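Local coordinates for protein cyclin homolog (Herpesvirus saimiri, PDB 2F2C) that acts as a viral D-type cyclin that may promote the cellular transformation and rapid T-cell proliferation seen in latently infected hosts, at residues Pro158-Leu163 against Gly201-Thr206; Val72-Val77 against Leu151-Leu156; Tyr220-Ser225 against Phe230-Val235; Ser178-Lys183 against Glu244-Tyr249. All blocks are in the same frame, centred on the assembly; numbering follows the deposited sequence.

Contact 1. Residues Pro158-Leu163 against Gly201-Thr206; sequences PLCNAL and GGLLTT
One methyl, Leu203 CD2, makes the side-chain contact between the two helices, meeting the neighbouring side chains of Leu159 and Cys160. Apolar packing accounts for the whole interface. Leu203 CD2 lies 4.1 Å from Leu159 CB and also 4.1 Å from Cys160 SG, so it touches the root of one side chain and the tip of the other. The Cys160 sulfur lies anti to its own carbonyl carbon (chi1 -71°), the rotation that turns it to the methyl. About 124 Å² is buried in all, and the closest pair of CA atoms, Cys160 CA and Leu203 CA, is 8.7 Å apart: this is a thin, purely apolar junction through side chains.

The two threonine hydroxyls of helix 195-208 are bonded within that helix. Thr205 OG1 bonds to Gly201 O at 2.6 Å from well above the carbonyl plane, while Thr206 OG1 reaches Gly202 O at 2.9 Å with a smaller tilt. Each of these carbonyls also accepts the regular helical N-H of the same threonine, so both threonine hydroxyls are tied to the preceding turn.

Helix 195-208 is also touched by helix 170-184 through Leu203 and Thr206, and by helices 218-228 and 232-247 through Leu204. One buried helix with others packed about it is consistent with the all-helical cyclin fold of the viral cyclin family.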
loop_
_atom_site.group_PDB
_atom_site.type_symbol
_atom_site.label_atom_id
_atom_site.label_comp_id
_atom_site.label_asym_id
_atom_site.label_seq_id
_atom_site.Cartn_x
_atom_site.Cartn_y
_atom_site.Cartn_z
ATOM N N PRO A 158 8.998 11.718 -5.212
ATOM C CA PRO A 158 8.622 12.077 -6.582
ATOM C C PRO A 158 8.931 13.535 -6.958
ATOM O O PRO A 158 9.363 13.799 -8.089
ATOM C CB PRO A 158 7.121 11.811 -6.607
ATOM C CG PRO A 158 6.961 10.682 -5.702
ATOM C CD PRO A 158 7.929 10.935 -4.559
ATOM N N LEU A 159 8.746 14.472 -6.030
ATOM C CA LEU A 159 9.108 15.865 -6.315
ATOM C C LEU A 159 10.613 16.030 -6.454
ATOM O O LEU A 159 11.069 16.662 -7.426
ATOM C CB LEU A 159 8.545 16.852 -5.281
ATOM C CG LEU A 159 7.028 17.024 -5.293
ATOM C CD1 LEU A 159 6.618 18.088 -4.307
ATOM C CD2 LEU A 159 6.548 17.357 -6.692
ATOM N N CYS A 160 11.367 15.454 -5.503
ATOM C CA CYS A 160 12.841 15.438 -5.565
ATOM C C CYS A 160 13.393 14.903 -6.884
ATOM O O CYS A 160 14.289 15.504 -7.469
ATOM C CB CYS A 160 13.435 14.605 -4.428
ATOM S SG CYS A 160 13.277 15.350 -2.809
ATOM N N ASN A 161 12.868 13.760 -7.324
ATOM C CA ASN A 161 13.254 13.169 -8.597
ATOM C C ASN A 161 12.917 14.066 -9.786
ATOM O O ASN A 161 13.758 14.283 -10.654
ATOM C CB ASN A 161 12.603 11.801 -8.784
ATOM C CG ASN A 161 12.949 11.183 -10.114
ATOM O OD1 ASN A 161 14.049 10.663 -10.305
ATOM N ND2 ASN A 161 12.024 11.255 -11.052
ATOM N N ALA A 162 11.698 14.595 -9.819
ATOM C CA ALA A 162 11.296 15.501 -10.889
ATOM C C ALA A 162 12.084 16.833 -10.940
ATOM O O ALA A 162 12.368 17.352 -12.029
ATOM C CB ALA A 162 9.812 15.740 -10.827
ATOM N N LEU A 163 12.459 17.387 -9.787
ATOM C CA LEU A 163 13.324 18.579 -9.790
ATOM C C LEU A 163 14.771 18.202 -10.048
ATOM O O LEU A 163 15.671 19.022 -9.846
ATOM C CB LEU A 163 13.249 19.343 -8.476
ATOM C CG LEU A 163 11.890 19.821 -7.975
ATOM C CD1 LEU A 163 11.916 19.797 -6.451
ATOM C CD2 LEU A 163 11.503 21.189 -8.518
ATOM N N GLY A 201 5.978 23.045 -0.290
ATOM C CA GLY A 201 6.358 24.038 0.696
ATOM C C GLY A 201 7.341 23.471 1.706
ATOM O O GLY A 201 8.378 24.090 1.980
ATOM N N GLY A 202 7.035 22.294 2.252
ATOM C CA GLY A 202 7.941 21.654 3.187
ATOM C C GLY A 202 9.355 21.553 2.630
ATOM O O GLY A 202 10.334 21.667 3.357
ATOM N N LEU A 203 9.458 21.361 1.327
ATOM C CA LEU A 203 10.718 21.035 0.703
ATOM C C LEU A 203 11.504 22.309 0.497
ATOM O O LEU A 203 12.725 22.353 0.724
ATOM C CB LEU A 203 10.453 20.337 -0.632
ATOM C CG LEU A 203 11.410 19.276 -1.155
ATOM C CD1 LEU A 203 11.815 18.281 -0.066
ATOM C CD2 LEU A 203 10.733 18.531 -2.282
ATOM N N LEU A 204 10.795 23.352 0.080
ATOM C CA LEU A 204 11.421 24.638 -0.140
ATOM C C LEU A 204 11.985 25.188 1.158
ATOM O O LEU A 204 13.117 25.668 1.182
ATOM C CB LEU A 204 10.446 25.631 -0.764
ATOM C CG LEU A 204 10.063 25.356 -2.216
ATOM C CD1 LEU A 204 8.775 26.091 -2.558
ATOM C CD2 LEU A 204 11.184 25.715 -3.184
ATOM N N THR A 205 11.194 25.110 2.228
ATOM C CA THR A 205 11.605 25.553 3.561
ATOM C C THR A 205 12.904 24.885 3.953
ATOM O O THR A 205 13.855 25.560 4.377
ATOM C CB THR A 205 10.545 25.161 4.595
ATOM O OG1 THR A 205 9.245 25.457 4.077
ATOM C CG2 THR A 205 10.665 26.031 5.857
ATOM N N THR A 206 12.928 23.562 3.806
ATOM C CA THR A 206 14.073 22.748 4.148
ATOM C C THR A 206 15.311 23.171 3.353
ATOM O O THR A 206 16.330 23.549 3.943
ATOM C CB THR A 206 13.719 21.271 3.912
ATOM O OG1 THR A 206 12.693 20.884 4.835
ATOM C CG2 THR A 206 14.894 20.354 4.244
#

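Contact 2. Residues Val72-Val77 against Leu151-Leu156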
loop_
_atom_site.group_PDB
_atom_site.type_symbol
_atom_site.label_atom_id
_atom_site.label_comp_id
_atom_site.label_asym_id
_atom_site.label_seq_id
_atom_site.Cartn_x
_atom_site.Cartn_y
_atom_site.Cartn_z
ATOM N N VAL A 72 2.457 7.944 9.369
ATOM C CA VAL A 72 1.338 7.714 10.298
ATOM C C VAL A 72 0.584 8.989 10.700
ATOM O O VAL A 72 -0.658 9.022 10.750
ATOM C CB VAL A 72 1.834 7.044 11.578
ATOM C CG1 VAL A 72 0.666 6.801 12.539
ATOM C CG2 VAL A 72 2.552 5.745 11.233
ATOM N N PHE A 73 1.327 10.041 11.007
ATOM C CA PHE A 73 0.682 11.233 11.507
ATOM C C PHE A 73 -0.177 11.930 10.447
ATOM O O PHE A 73 -1.350 12.194 10.711
ATOM C CB PHE A 73 1.665 12.197 12.179
ATOM C CG PHE A 73 1.013 13.418 12.728
ATOM C CD1 PHE A 73 0.070 13.318 13.744
ATOM C CD2 PHE A 73 1.314 14.669 12.214
ATOM C CE1 PHE A 73 -0.542 14.452 14.259
ATOM C CE2 PHE A 73 0.709 15.802 12.730
ATOM C CZ PHE A 73 -0.220 15.696 13.745
ATOM N N PRO A 74 0.370 12.251 9.275
ATOM C CA PRO A 74 -0.449 12.833 8.231
ATOM C C PRO A 74 -1.746 12.045 8.016
ATOM O O PRO A 74 -2.836 12.651 7.955
ATOM C CB PRO A 74 0.464 12.768 7.011
ATOM C CG PRO A 74 1.781 13.002 7.585
ATOM C CD PRO A 74 1.784 12.156 8.848
ATOM N N LEU A 75 -1.636 10.717 7.952
ATOM C CA LEU A 75 -2.793 9.878 7.649
ATOM C C LEU A 75 -3.785 9.929 8.783
ATOM O O LEU A 75 -4.989 10.042 8.562
ATOM C CB LEU A 75 -2.367 8.446 7.366
ATOM C CG LEU A 75 -3.261 7.441 6.646
ATOM C CD1 LEU A 75 -3.991 6.612 7.642
ATOM C CD2 LEU A 75 -4.236 8.087 5.679
ATOM N N SER A 76 -3.272 9.888 10.002
ATOM C CA SER A 76 -4.126 9.954 11.171
ATOM C C SER A 76 -4.846 11.311 11.280
ATOM O O SER A 76 -5.910 11.383 11.880
ATOM C CB SER A 76 -3.300 9.683 12.423
ATOM O OG SER A 76 -2.730 10.912 12.873
ATOM N N VAL A 77 -4.255 12.373 10.722
ATOM C CA VAL A 77 -4.911 13.682 10.610
ATOM C C VAL A 77 -6.030 13.643 9.560
ATOM O O VAL A 77 -7.140 14.146 9.765
ATOM C CB VAL A 77 -3.903 14.776 10.229
ATOM C CG1 VAL A 77 -4.598 16.071 9.913
ATOM C CG2 VAL A 77 -2.923 15.019 11.356
ATOM N N LEU A 151 -1.127 11.586 1.059
ATOM C CA LEU A 151 -0.564 12.344 2.174
ATOM C C LEU A 151 0.470 13.315 1.669
ATOM O O LEU A 151 1.285 12.952 0.811
ATOM C CB LEU A 151 0.138 11.408 3.150
ATOM C CG LEU A 151 -0.731 10.297 3.682
ATOM C CD1 LEU A 151 0.068 9.456 4.662
ATOM C CD2 LEU A 151 -1.917 10.952 4.349
ATOM N N ALA A 152 0.483 14.521 2.230
ATOM C CA ALA A 152 1.475 15.517 1.842
ATOM C C ALA A 152 2.793 14.780 1.695
ATOM O O ALA A 152 3.602 15.036 0.811
ATOM C CB ALA A 152 1.591 16.593 2.896
ATOM N N THR A 153 2.965 13.795 2.544
ATOM C CA THR A 153 4.246 13.219 2.727
ATOM C C THR A 153 4.623 12.230 1.624
ATOM O O THR A 153 5.799 11.916 1.458
ATOM C CB THR A 153 4.295 12.658 4.144
ATOM O OG1 THR A 153 5.612 12.842 4.643
ATOM C CG2 THR A 153 4.071 11.201 4.176
ATOM N N ASP A 154 3.632 11.776 0.849
ATOM C CA ASP A 154 3.863 10.838 -0.249
ATOM C C ASP A 154 4.530 11.535 -1.436
ATOM O O ASP A 154 5.083 10.869 -2.327
ATOM C CB ASP A 154 2.554 10.234 -0.772
ATOM C CG ASP A 154 1.781 9.409 0.267
ATOM O OD1 ASP A 154 2.343 8.456 0.878
ATOM O OD2 ASP A 154 0.550 9.619 0.469
ATOM N N PHE A 155 4.446 12.864 -1.479
ATOM C CA PHE A 155 4.978 13.611 -2.606
ATOM C C PHE A 155 6.473 13.820 -2.545
ATOM O O PHE A 155 7.089 13.931 -3.597
ATOM C CB PHE A 155 4.309 14.966 -2.748
ATOM C CG PHE A 155 3.041 14.938 -3.527
ATOM C CD1 PHE A 155 1.817 14.750 -2.886
ATOM C CD2 PHE A 155 3.057 15.126 -4.895
ATOM C CE1 PHE A 155 0.647 14.736 -3.608
ATOM C CE2 PHE A 155 1.881 15.109 -5.617
ATOM C CZ PHE A 155 0.682 14.905 -4.978
ATOM N N LEU A 156 7.054 13.882 -1.340
ATOM C CA LEU A 156 8.491 14.208 -1.148
ATOM C C LEU A 156 9.465 13.680 -2.194
ATOM O O LEU A 156 10.186 14.449 -2.830
ATOM C CB LEU A 156 8.966 13.776 0.230
ATOM C CG LEU A 156 8.454 14.671 1.358
ATOM C CD1 LEU A 156 8.541 13.902 2.651
ATOM C CD2 LEU A 156 9.229 15.981 1.440
#
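The pyrrolidine ring of Pro74 meets Leu151 through CB, which stands 4.0 Å from Leu151 CD2, and Thr153 through CG, 4.3 Å from Thr153 CB. The Phe73 ring leads away from this interface: Val77 CG2 lies 3.7 Å above the plane of one face, offset toward the rim, and His60 makes an edge-to-face stack with it. The Asp154 carboxylate receives Leu151 N at OD2, 2.7 Å away, on the anti side and 29° out of the carboxylate plane. Its other oxygen, OD1, forms a salt bridge with Arg109, so both oxygens have partners.

Both Leu151 methyls do the touching across the contact. CD1 packs 3.8 Å from Leu75 CB, and CD2 sits 3.6 Å from Leu75 CA, against the backbone between Pro74 and Leu75. With CG anti to its carbonyl carbon (chi1 -56°), Leu151 directs this fork at the first turn of helix 72-83.

The contact thus links that turn, in the N-terminal cyclin domain, to the loop leading into the C-terminal, viral-cyclin part. Helix 49-65 packs on Phe73 and Val77, helix 170-184 reaches Pro74 through Cys182 as well as Leu156, and helix 195-208 also lies against Leu156.

Contact 3. Residues Tyr220-Ser225 against Phe230-Val235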
loop_
_atom_site.group_PDB
_atom_site.type_symbol
_atom_site.label_atom_id
_atom_site.label_comp_id
_atom_site.label_asym_id
_atom_site.label_seq_id
_atom_site.Cartn_x
_atom_site.Cartn_y
_atom_site.Cartn_z
ATOM N N TYR A 220 13.995 26.557 -7.484
ATOM C CA TYR A 220 13.070 25.438 -7.550
ATOM C C TYR A 220 11.596 25.848 -7.671
ATOM O O TYR A 220 10.760 25.027 -8.061
ATOM C CB TYR A 220 13.308 24.471 -6.391
ATOM C CG TYR A 220 14.650 23.753 -6.456
ATOM C CD1 TYR A 220 14.931 22.821 -7.469
ATOM C CD2 TYR A 220 15.641 24.005 -5.503
ATOM C CE1 TYR A 220 16.168 22.171 -7.535
ATOM C CE2 TYR A 220 16.876 23.352 -5.560
ATOM C CZ TYR A 220 17.134 22.439 -6.575
ATOM O OH TYR A 220 18.359 21.802 -6.611
ATOM N N LEU A 221 11.306 27.118 -7.365
ATOM C CA LEU A 221 9.958 27.718 -7.473
ATOM C C LEU A 221 9.357 27.603 -8.881
ATOM O O LEU A 221 8.366 26.902 -9.077
ATOM C CB LEU A 221 9.972 29.189 -7.002
ATOM N N GLU A 222 9.961 28.284 -9.852
ATOM C CA GLU A 222 9.586 28.132 -11.257
ATOM C C GLU A 222 9.239 26.693 -11.661
ATOM O O GLU A 222 8.254 26.462 -12.359
ATOM C CB GLU A 222 10.696 28.654 -12.176
ATOM C CG GLU A 222 10.622 30.137 -12.508
ATOM C CD GLU A 222 9.443 30.503 -13.405
ATOM O OE1 GLU A 222 8.346 29.929 -13.221
ATOM O OE2 GLU A 222 9.607 31.378 -14.292
ATOM N N ASP A 223 10.052 25.732 -11.234
ATOM C CA ASP A 223 9.838 24.325 -11.581
ATOM C C ASP A 223 8.651 23.686 -10.850
ATOM O O ASP A 223 7.799 23.064 -11.477
ATOM C CB ASP A 223 11.108 23.500 -11.342
ATOM C CG ASP A 223 12.176 23.748 -12.396
ATOM O OD1 ASP A 223 12.781 22.755 -12.860
ATOM O OD2 ASP A 223 12.489 24.884 -12.815
ATOM N N LEU A 224 8.588 23.829 -9.533
ATOM C CA LEU A 224 7.476 23.240 -8.805
ATOM C C LEU A 224 6.167 23.749 -9.389
ATOM O O LEU A 224 5.174 23.030 -9.455
ATOM C CB LEU A 224 7.572 23.558 -7.317
ATOM C CG LEU A 224 8.661 22.824 -6.540
ATOM C CD1 LEU A 224 8.775 23.437 -5.163
ATOM C CD2 LEU A 224 8.352 21.338 -6.469
ATOM N N SER A 225 6.196 24.999 -9.828
ATOM C CA SER A 225 5.059 25.648 -10.453
ATOM C C SER A 225 4.602 24.829 -11.664
ATOM O O SER A 225 3.415 24.570 -11.841
ATOM C CB SER A 225 5.476 27.044 -10.871
ATOM O OG SER A 225 4.378 27.794 -11.329
ATOM N N PHE A 230 0.494 24.764 -10.433
ATOM C CA PHE A 230 -0.092 25.921 -9.769
ATOM C C PHE A 230 0.667 27.163 -10.212
ATOM O O PHE A 230 1.656 27.027 -10.913
ATOM C CB PHE A 230 -0.021 25.745 -8.263
ATOM C CG PHE A 230 -1.055 24.824 -7.727
ATOM C CD1 PHE A 230 -2.403 25.239 -7.640
ATOM C CD2 PHE A 230 -0.702 23.539 -7.314
ATOM C CE1 PHE A 230 -3.379 24.380 -7.123
ATOM C CE2 PHE A 230 -1.655 22.648 -6.816
ATOM C CZ PHE A 230 -2.985 23.052 -6.706
ATOM N N SER A 231 0.230 28.365 -9.832
ATOM C CA SER A 231 1.009 29.555 -10.197
ATOM C C SER A 231 2.209 29.765 -9.282
ATOM O O SER A 231 2.135 29.467 -8.097
ATOM C CB SER A 231 0.155 30.817 -10.184
ATOM O OG SER A 231 0.335 31.517 -8.970
ATOM N N THR A 232 3.301 30.304 -9.821
ATOM C CA THR A 232 4.441 30.710 -8.992
ATOM C C THR A 232 4.030 31.432 -7.707
ATOM O O THR A 232 4.630 31.201 -6.675
ATOM C CB THR A 232 5.477 31.542 -9.771
ATOM O OG1 THR A 232 4.804 32.487 -10.613
ATOM C CG2 THR A 232 6.257 30.672 -10.732
ATOM N N ASN A 233 3.017 32.285 -7.739
ATOM C CA ASN A 233 2.630 32.968 -6.501
ATOM C C ASN A 233 2.062 32.029 -5.456
ATOM O O ASN A 233 2.481 32.062 -4.296
ATOM C CB ASN A 233 1.675 34.121 -6.749
ATOM C CG ASN A 233 2.321 35.240 -7.513
ATOM O OD1 ASN A 233 2.606 36.303 -6.955
ATOM N ND2 ASN A 233 2.582 35.004 -8.802
ATOM N N THR A 234 1.130 31.172 -5.859
ATOM C CA THR A 234 0.563 30.216 -4.906
ATOM C C THR A 234 1.576 29.175 -4.378
ATOM O O THR A 234 1.306 28.528 -3.366
ATOM C CB THR A 234 -0.778 29.602 -5.411
ATOM O OG1 THR A 234 -0.845 28.200 -5.073
ATOM C CG2 THR A 234 -0.804 29.566 -6.892
ATOM N N VAL A 235 2.734 29.032 -5.029
ATOM C CA VAL A 235 3.833 28.214 -4.466
ATOM C C VAL A 235 4.606 28.986 -3.399
ATOM O O VAL A 235 4.815 28.504 -2.287
ATOM C CB VAL A 235 4.813 27.696 -5.537
ATOM C CG1 VAL A 235 6.071 27.158 -4.892
ATOM C CG2 VAL A 235 4.175 26.601 -6.341
#
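Ser225 OG donates to Phe230 O at 2.9 Å, and this is the main polar link between the end of helix 218-228 and the loop leading into helix 232-247. The C=O...donor angle is 146° and the hydroxyl is modestly tilted from the carbonyl plane. It reaches the carbonyl because OG is anti to the Ser225 backbone N (chi1 -172°), pointing across the turn. A second link, Phe230 N to Ser225 O at 3.2 Å, is weak because its N-H is poorly aligned.

Just beyond, Ser231 is the N-cap of helix 232-247. Its OG accepts a nearly straight bond from Thr234 N (3.2 Å, 170°) and a weak one from Asn233 N, meeting amides that the first helical turn leaves without backbone acceptors.

Packing then centres on the Thr232 methyl. CG2 touches two polar side chains, Ser225 OG at 3.5 Å and, roughly at right angles to it, Glu222 OE1 at 3.3 Å, the glutamate chain bending at chi2 to bring its end over. Deeper in, Val235 CG2 approaches Ser225 CA at 4.3 Å.

The contact closes the short turn between helices 218-228 and 232-247. Helix 195-208 packs against both, its Leu204 touching Leu224 and Val235, and its Leu197 touching Phe230.

Contact 4. Residues Ser178-Lys183 against Glu244-Tyr249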
loop_
_atom_site.group_PDB
_atom_site.type_symbol
_atom_site.label_atom_id
_atom_site.label_comp_id
_atom_site.label_asym_id
_atom_site.label_seq_id
_atom_site.Cartn_x
_atom_site.Cartn_y
_atom_site.Cartn_z
ATOM N N SER A 178 10.129 15.809 5.943
ATOM C CA SER A 178 8.973 15.132 6.559
ATOM C C SER A 178 8.728 15.614 7.998
ATOM O O SER A 178 7.576 15.769 8.414
ATOM C CB SER A 178 9.046 13.596 6.477
ATOM O OG SER A 178 10.263 13.060 6.945
ATOM N N THR A 179 9.807 15.881 8.738
ATOM C CA THR A 179 9.682 16.433 10.076
ATOM C C THR A 179 8.969 17.772 9.977
ATOM O O THR A 179 7.981 18.010 10.676
ATOM C CB THR A 179 11.058 16.632 10.723
ATOM O OG1 THR A 179 11.782 15.400 10.716
ATOM C CG2 THR A 179 10.900 16.945 12.212
ATOM N N THR A 180 9.475 18.632 9.096
ATOM C CA THR A 180 8.868 19.923 8.786
ATOM C C THR A 180 7.392 19.822 8.350
ATOM O O THR A 180 6.526 20.556 8.859
ATOM C CB THR A 180 9.701 20.615 7.699
ATOM O OG1 THR A 180 11.049 20.775 8.161
ATOM C CG2 THR A 180 9.207 22.044 7.460
ATOM N N ILE A 181 7.095 18.918 7.420
ATOM C CA ILE A 181 5.698 18.755 7.003
ATOM C C ILE A 181 4.809 18.286 8.176
ATOM O O ILE A 181 3.781 18.921 8.461
ATOM C CB ILE A 181 5.574 17.860 5.753
ATOM C CG1 ILE A 181 5.992 18.643 4.518
ATOM C CG2 ILE A 181 4.172 17.444 5.553
ATOM C CD1 ILE A 181 6.695 17.801 3.481
ATOM N N CYS A 182 5.234 17.220 8.872
ATOM C CA CYS A 182 4.480 16.694 10.017
ATOM C C CYS A 182 4.200 17.706 11.114
ATOM O O CYS A 182 3.158 17.625 11.743
ATOM C CB CYS A 182 5.146 15.485 10.622
ATOM S SG CYS A 182 5.003 14.006 9.614
ATOM N N LYS A 183 5.093 18.657 11.366
ATOM C CA LYS A 183 4.766 19.655 12.392
ATOM C C LYS A 183 3.772 20.699 11.876
ATOM O O LYS A 183 2.789 20.991 12.553
ATOM C CB LYS A 183 6.005 20.311 12.988
ATOM C CG LYS A 183 6.735 19.459 14.040
ATOM C CD LYS A 183 7.616 20.337 14.919
ATOM C CE LYS A 183 8.303 19.547 16.028
ATOM N NZ LYS A 183 9.542 18.842 15.593
ATOM N N GLU A 244 5.757 29.096 8.509
ATOM C CA GLU A 244 5.132 29.745 9.665
ATOM C C GLU A 244 4.423 28.732 10.560
ATOM O O GLU A 244 4.560 28.766 11.777
ATOM C CB GLU A 244 4.154 30.830 9.230
ATOM C CG GLU A 244 4.689 31.759 8.151
ATOM C CD GLU A 244 5.462 32.951 8.691
ATOM O OE1 GLU A 244 5.977 32.865 9.838
ATOM O OE2 GLU A 244 5.543 33.986 7.967
ATOM N N ALA A 245 3.662 27.832 9.953
ATOM C CA ALA A 245 2.998 26.756 10.694
ATOM C C ALA A 245 3.995 25.963 11.561
ATOM O O ALA A 245 3.725 25.676 12.743
ATOM C CB ALA A 245 2.256 25.842 9.732
ATOM N N PHE A 246 5.148 25.650 10.969
ATOM C CA PHE A 246 6.239 24.956 11.651
ATOM C C PHE A 246 6.759 25.728 12.870
ATOM O O PHE A 246 6.968 25.139 13.921
ATOM C CB PHE A 246 7.352 24.624 10.647
ATOM C CG PHE A 246 8.624 24.155 11.265
ATOM C CD1 PHE A 246 8.700 22.909 11.895
ATOM C CD2 PHE A 246 9.767 24.940 11.196
ATOM C CE1 PHE A 246 9.897 22.465 12.463
ATOM C CE2 PHE A 246 10.961 24.509 11.760
ATOM C CZ PHE A 246 11.024 23.265 12.391
ATOM N N SER A 247 6.943 27.039 12.723
ATOM C CA SER A 247 7.271 27.931 13.852
ATOM C C SER A 247 6.286 27.820 15.002
ATOM O O SER A 247 6.688 27.887 16.158
ATOM C CB SER A 247 7.276 29.404 13.426
ATOM O OG SER A 247 8.182 29.648 12.374
ATOM N N LEU A 248 5.002 27.674 14.685
ATOM C CA LEU A 248 3.931 27.774 15.680
ATOM C C LEU A 248 3.861 26.619 16.668
ATOM O O LEU A 248 3.110 26.684 17.644
ATOM C CB LEU A 248 2.571 27.959 14.993
ATOM C CG LEU A 248 1.987 29.379 15.013
ATOM C CD1 LEU A 248 3.063 30.454 14.959
ATOM C CD2 LEU A 248 0.981 29.562 13.885
ATOM N N TYR A 249 4.635 25.571 16.405
ATOM C CA TYR A 249 4.661 24.381 17.237
ATOM C C TYR A 249 5.095 24.688 18.677
ATOM O O TYR A 249 6.047 25.455 18.904
ATOM C CB TYR A 249 5.586 23.356 16.587
ATOM C CG TYR A 249 5.786 22.119 17.401
ATOM C CD1 TYR A 249 4.841 21.093 17.386
ATOM C CD2 TYR A 249 6.920 21.969 18.197
ATOM C CE1 TYR A 249 5.019 19.946 18.152
ATOM C CE2 TYR A 249 7.109 20.831 18.953
ATOM C CZ TYR A 249 6.155 19.823 18.925
ATOM O OH TYR A 249 6.347 18.693 19.682
#
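Lys183 runs its aliphatic chain between Phe246 and Tyr249, and aromatic interactions dominate the contact. Lys183 CE sits over the centre of one Tyr249 face, 3.5 Å from the ring centroid and 14° off the normal, a CH-pi contact. The ammonium group is also above that face, but farther out: Lys183 NZ is 4.9 Å from the Tyr249 centroid, a cation-pi interaction. The bend at the last torsion (chi4 82°) explains this, since it turns NZ off the line of the chain instead of pressing it onto the ring.

Phe246 is used differently. Lys183 CB meets its edge, near the ring plane, at 3.9 Å from Phe246 CD1, and Lys183 CD adds a contact to Phe246 CE1 at 4.0 Å. On the neighbouring turn Thr180 CG2 packs 4.4 Å from Phe246 CG, while its hydroxyl bonds back to Ala176 O of its own helix.

No hydrogen bond crosses between the segments. The lysine charge has a long, weak ion pair with Glu64 of helix 49-65; the Glu64 side chain also touches Tyr249. The short methylene contacts suggest that the lysine's methylenes supply much of the grip, with the pi face and the distant carboxylate probably giving the cation modest electrostatic support.

Contact 1 touches all three others. Leu203 CD1 meets Leu156 CD2 of contact 2 at 3.8 Å, Leu204 CD1 packs on Leu224 CD1 of contact 3 at 3.7 Å, and Gly202 CA lies 3.8 Å from Ile181 CG1 of contact 4. Contacts 2 and 4 are joined through Pro74 CD against Cys182 SG at 3.8 Å. By contrast, contacts 3 and 4 share helix 232-247 yet sit at its two ends, nearest atoms about 11 Å apart. Contacts 2, 4, 1 and 3 have centres about 3, 10, 15 and 21 Å from the chain's centre. Pro158 of contact 1 and Asp154 of contact 2 approach the partner protein chain, the Asp154 ion pair being long and weak; no other protein chain touches contacts 3 and 4.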